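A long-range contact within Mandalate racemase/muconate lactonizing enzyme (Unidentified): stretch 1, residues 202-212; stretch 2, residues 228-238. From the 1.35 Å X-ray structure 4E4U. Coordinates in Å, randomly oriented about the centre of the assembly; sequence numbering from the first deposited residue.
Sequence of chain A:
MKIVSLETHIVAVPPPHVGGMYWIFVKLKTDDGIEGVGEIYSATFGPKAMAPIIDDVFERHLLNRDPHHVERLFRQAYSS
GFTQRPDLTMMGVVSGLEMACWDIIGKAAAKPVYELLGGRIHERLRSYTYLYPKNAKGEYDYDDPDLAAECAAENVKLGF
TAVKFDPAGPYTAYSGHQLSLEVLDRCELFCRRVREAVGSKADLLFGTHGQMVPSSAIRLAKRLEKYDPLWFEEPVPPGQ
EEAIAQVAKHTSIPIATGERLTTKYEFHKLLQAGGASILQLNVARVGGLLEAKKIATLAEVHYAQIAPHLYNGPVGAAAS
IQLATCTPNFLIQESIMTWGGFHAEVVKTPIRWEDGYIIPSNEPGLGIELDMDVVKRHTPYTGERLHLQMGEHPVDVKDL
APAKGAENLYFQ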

# COMPACT_ATOMS: atom_id res chain seq x y z
N ALA A 202 16.78 15.84 33.26
CA ALA A 202 15.53 15.11 33.23
C ALA A 202 14.82 15.29 31.90
O ALA A 202 14.77 16.40 31.35
N ASP A 203 14.29 14.19 31.38
CA ASP A 203 13.42 14.27 30.22
C ASP A 203 12.07 14.89 30.56
O ASP A 203 11.58 14.77 31.69
N LEU A 204 11.50 15.57 29.57
CA LEU A 204 10.13 16.06 29.66
C LEU A 204 9.19 15.02 29.08
O LEU A 204 9.40 14.53 27.96
N LEU A 205 8.15 14.68 29.84
CA LEU A 205 7.11 13.78 29.38
C LEU A 205 5.85 14.62 29.23
O LEU A 205 5.32 15.13 30.22
N PHE A 206 5.40 14.81 28.00
CA PHE A 206 4.25 15.67 27.79
C PHE A 206 2.99 14.82 27.94
O PHE A 206 2.63 14.06 27.04
N GLY A 207 2.37 14.92 29.11
CA GLY A 207 1.40 13.93 29.56
C GLY A 207 -0.04 14.22 29.24
O GLY A 207 -0.91 14.16 30.12
N THR A 208 -0.31 14.51 27.97
CA THR A 208 -1.67 14.78 27.51
C THR A 208 -2.61 13.58 27.72
O THR A 208 -2.16 12.45 27.97
N HIS A 209 -3.91 13.86 27.64
CA HIS A 209 -4.98 12.92 27.98
C HIS A 209 -5.98 12.77 26.82
O HIS A 209 -7.18 12.65 27.04
N GLY A 210 -5.50 12.80 25.59
CA GLY A 210 -6.39 12.64 24.45
C GLY A 210 -7.33 13.81 24.21
O GLY A 210 -8.43 13.61 23.70
N GLN A 211 -6.89 15.02 24.55
CA GLN A 211 -7.73 16.20 24.37
C GLN A 211 -8.04 16.50 22.91
O GLN A 211 -9.07 17.08 22.60
N MET A 212 -7.13 16.10 22.02
CA MET A 212 -7.06 16.68 20.68
C MET A 212 -7.54 15.78 19.56
O MET A 212 -7.43 14.56 19.62
N ASP A 228 12.51 19.07 22.79
CA ASP A 228 12.89 17.65 22.74
C ASP A 228 12.29 16.77 23.85
O ASP A 228 13.03 16.10 24.57
N PRO A 229 10.95 16.76 23.98
CA PRO A 229 10.36 15.86 24.98
C PRO A 229 10.61 14.40 24.63
O PRO A 229 10.68 14.02 23.44
N LEU A 230 10.74 13.57 25.66
CA LEU A 230 10.89 12.14 25.47
C LEU A 230 9.62 11.52 24.87
O LEU A 230 9.69 10.58 24.08
N TRP A 231 8.45 12.04 25.23
CA TRP A 231 7.24 11.61 24.55
C TRP A 231 6.11 12.61 24.58
O TRP A 231 6.11 13.55 25.39
N PHE A 232 5.16 12.37 23.68
CA PHE A 232 3.91 13.10 23.57
C PHE A 232 2.85 12.02 23.81
O PHE A 232 2.69 11.10 22.99
N GLU A 233 2.20 12.08 24.97
CA GLU A 233 1.32 11.02 25.45
C GLU A 233 -0.11 11.19 24.94
O GLU A 233 -0.62 12.31 24.90
N GLU A 234 -0.76 10.09 24.56
CA GLU A 234 -2.18 10.10 24.18
C GLU A 234 -2.59 11.38 23.44
O GLU A 234 -3.42 12.15 23.93
N PRO A 235 -2.01 11.61 22.26
CA PRO A 235 -2.32 12.89 21.60
C PRO A 235 -3.77 13.00 21.15
O PRO A 235 -4.27 14.11 21.03
N VAL A 236 -4.43 11.86 20.94
CA VAL A 236 -5.82 11.83 20.49
C VAL A 236 -6.54 10.76 21.31
O VAL A 236 -5.90 9.94 21.96
N PRO A 237 -7.89 10.76 21.28
CA PRO A 237 -8.60 9.72 22.03
C PRO A 237 -8.27 8.32 21.52
O PRO A 237 -7.98 8.13 20.33
N PRO A 238 -8.35 7.33 22.41
CA PRO A 238 -8.05 5.94 22.05
C PRO A 238 -9.11 5.37 21.12
O PRO A 238 -10.21 5.94 21.00

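Two short strands, 203-206 and 231-233, run side by side with their N-to-C directions 21° apart and their axes 5.1 Å apart at closest approach, and the two stretches together bury 826 Å² against each other. Because neighbouring residues on a strand alternate sides, L205 and W231 lie on one face of the sheet, F206 and F232 on the other.

On the first face, L205 adopts m for chi1 and t for chi2, which sets its CD2 over the six-membered ring of W231, 3.6 Å from the centroid and 7° off the ring normal. That small offset identifies a CH-pi contact over the ring face. The same leucine reaches the ring with its other methyl, CD1 of L205 lying 3.7 Å from CZ2 of W231, and its CD2 also meets CD2 of L230 at 3.7 Å. L230 (chi1 t, chi2 p) points toward the first stretch, and its CB packs 3.7 Å from CB of D203. W231 takes the p rotamer, with chi1 at 72°.

On the second face, both phenylalanines have chi1 in the t well, but chi2 is 85° in F206 and 9° in F232. Their planes meet at 77° with centroids 6.0 Å apart, an oblique pair whose closest approach is 4.0 Å, from CD2 of F206 to CD1 of F232. The F232 ring is bordered near its plane by CE of M212, 4.0 Å from CZ of F232, and by OG1 of T208, 3.2 Å from CE1 of F232. M212 leaves its backbone sideways, yet its m, t, m chain brings the methyl back to this ring.

The backbone fixes the level of these side chains: F206 N donates to W231 O at 3.0 Å, and E233 N to F206 O at 2.9 Å, with angles of 160° and 162°. Further back, L230 N donates to L204 O at 2.8 Å, beside a looser apolar contact of 4.3 Å between CB of L204 and CB of P229.

Beyond the strands the contact becomes more polar. T208, with chi1 at 19° between wells, donates from OG1 to O of E233 at 2.6 Å. E233 is extended through chi1 and chi2, both t, and its OE1 accepts from NE1 of W231 at 2.9 Å, tying the indole to its own stretch. G210 N makes a weak bond, 2.7 Å and 126°, to O of E234. An ideal CB on G210 would lie 3.3 Å from O of V236 and a tight 3.4 Å from CA of P237, and its phi of 70° itself favours glycine.

Waters extend the contact at both ends. Water 1 donates to OD1 of D203 and to O of D228, each at 2.7 Å, and accepts from N of L204 at 2.9 Å, bridging the stretches. Water 2 lies 2.7 Å from both O of T208 and OE1 of E234.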

# COMPACT_ATOMS: atom_id res chain seq x y z
CB ALA A 202 14.62 15.54 34.37
CB ASP A 203 13.20 12.88 29.63
CG ASP A 203 14.34 12.43 28.73
OD1 ASP A 203 14.55 13.08 27.67
OD2 ASP A 203 15.01 11.43 29.06
CB LEU A 204 9.96 17.34 28.85
CG LEU A 204 10.93 18.50 29.08
CD1 LEU A 204 10.57 19.68 28.20
CD2 LEU A 204 10.90 18.90 30.52
CB LEU A 205 6.89 12.66 30.39
CG LEU A 205 8.15 11.92 30.80
CD1 LEU A 205 7.86 10.91 31.89
CD2 LEU A 205 8.80 11.25 29.62
CB PHE A 206 4.31 16.38 26.43
CG PHE A 206 3.43 17.58 26.36
CD1 PHE A 206 3.86 18.81 26.83
CD2 PHE A 206 2.15 17.47 25.85
CE1 PHE A 206 3.04 19.91 26.78
CE2 PHE A 206 1.32 18.56 25.80
CZ PHE A 206 1.76 19.79 26.26
CB THR A 208 -1.67 15.25 26.04
OG1 THR A 208 -0.43 14.87 25.42
CG2 THR A 208 -1.76 16.76 26.00
CB HIS A 209 -5.74 13.42 29.22
CG HIS A 209 -5.01 13.28 30.51
ND1 HIS A 209 -4.09 14.19 30.96
CD2 HIS A 209 -5.10 12.33 31.48
CE1 HIS A 209 -3.63 13.82 32.14
NE2 HIS A 209 -4.23 12.69 32.48
CB GLN A 211 -7.06 17.46 24.95
CG GLN A 211 -7.06 17.58 26.46
CD GLN A 211 -5.83 16.98 27.10
OE1 GLN A 211 -5.21 16.08 26.54
NE2 GLN A 211 -5.49 17.47 28.29
CB MET A 212 -5.61 17.06 20.39
CG MET A 212 -5.14 18.26 21.18
SD MET A 212 -3.37 18.33 21.36
CE MET A 212 -3.19 17.05 22.58
CB ASP A 228 14.42 17.51 22.72
CG ASP A 228 14.89 16.10 22.39
OD1 ASP A 228 14.24 15.39 21.59
OD2 ASP A 228 15.95 15.69 22.91
CB PRO A 229 8.85 16.15 24.89
CG PRO A 229 8.68 17.29 23.96
CD PRO A 229 9.93 17.45 23.17
CB LEU A 230 11.27 11.47 26.79
CG LEU A 230 11.20 9.94 26.90
CD1 LEU A 230 11.98 9.22 25.81
CD2 LEU A 230 11.71 9.48 28.26
CB TRP A 231 6.75 10.24 25.05
CG TRP A 231 6.14 10.17 26.43
CD1 TRP A 231 5.04 10.84 26.90
CD2 TRP A 231 6.52 9.27 27.48
NE1 TRP A 231 4.75 10.45 28.19
CE2 TRP A 231 5.64 9.47 28.56
CE3 TRP A 231 7.53 8.31 27.60
CZ2 TRP A 231 5.75 8.76 29.76
CZ3 TRP A 231 7.64 7.60 28.79
CH2 TRP A 231 6.75 7.83 29.85
CB PHE A 232 3.84 13.68 22.16
CG PHE A 232 2.62 14.53 21.85
CD1 PHE A 232 1.71 14.92 22.82
CD2 PHE A 232 2.39 14.92 20.53
CE1 PHE A 232 0.60 15.71 22.47
CE2 PHE A 232 1.30 15.69 20.20
CZ PHE A 232 0.41 16.09 21.16
CB GLU A 233 1.29 11.08 26.98
CG GLU A 233 0.49 9.99 27.68
CD GLU A 233 0.94 9.76 29.11
OE1 GLU A 233 2.13 9.99 29.41
OE2 GLU A 233 0.11 9.32 29.93
CB GLU A 234 -3.07 9.95 25.42
CG GLU A 234 -3.01 8.59 26.10
CD GLU A 234 -4.32 8.28 26.79
OE1 GLU A 234 -4.74 9.07 27.66
OE2 GLU A 234 -4.97 7.27 26.43
CB PRO A 235 -1.37 12.90 20.39
CG PRO A 235 -0.94 11.47 20.22
CD PRO A 235 -0.93 10.88 21.58
CB VAL A 236 -5.92 11.51 18.98
CG1 VAL A 236 -5.17 12.55 18.15
CG2 VAL A 236 -5.42 10.11 18.69
CB PRO A 237 -10.07 10.05 21.76
CG PRO A 237 -10.08 11.52 21.50
CD PRO A 237 -8.81 11.77 20.72
CB PRO A 238 -8.09 5.21 23.39
CG PRO A 238 -9.04 6.03 24.23
CD PRO A 238 -8.78 7.45 23.82
O HOH W 1 13.16 15.35 27.19
O HOH W 2 -2.90 10.19 29.33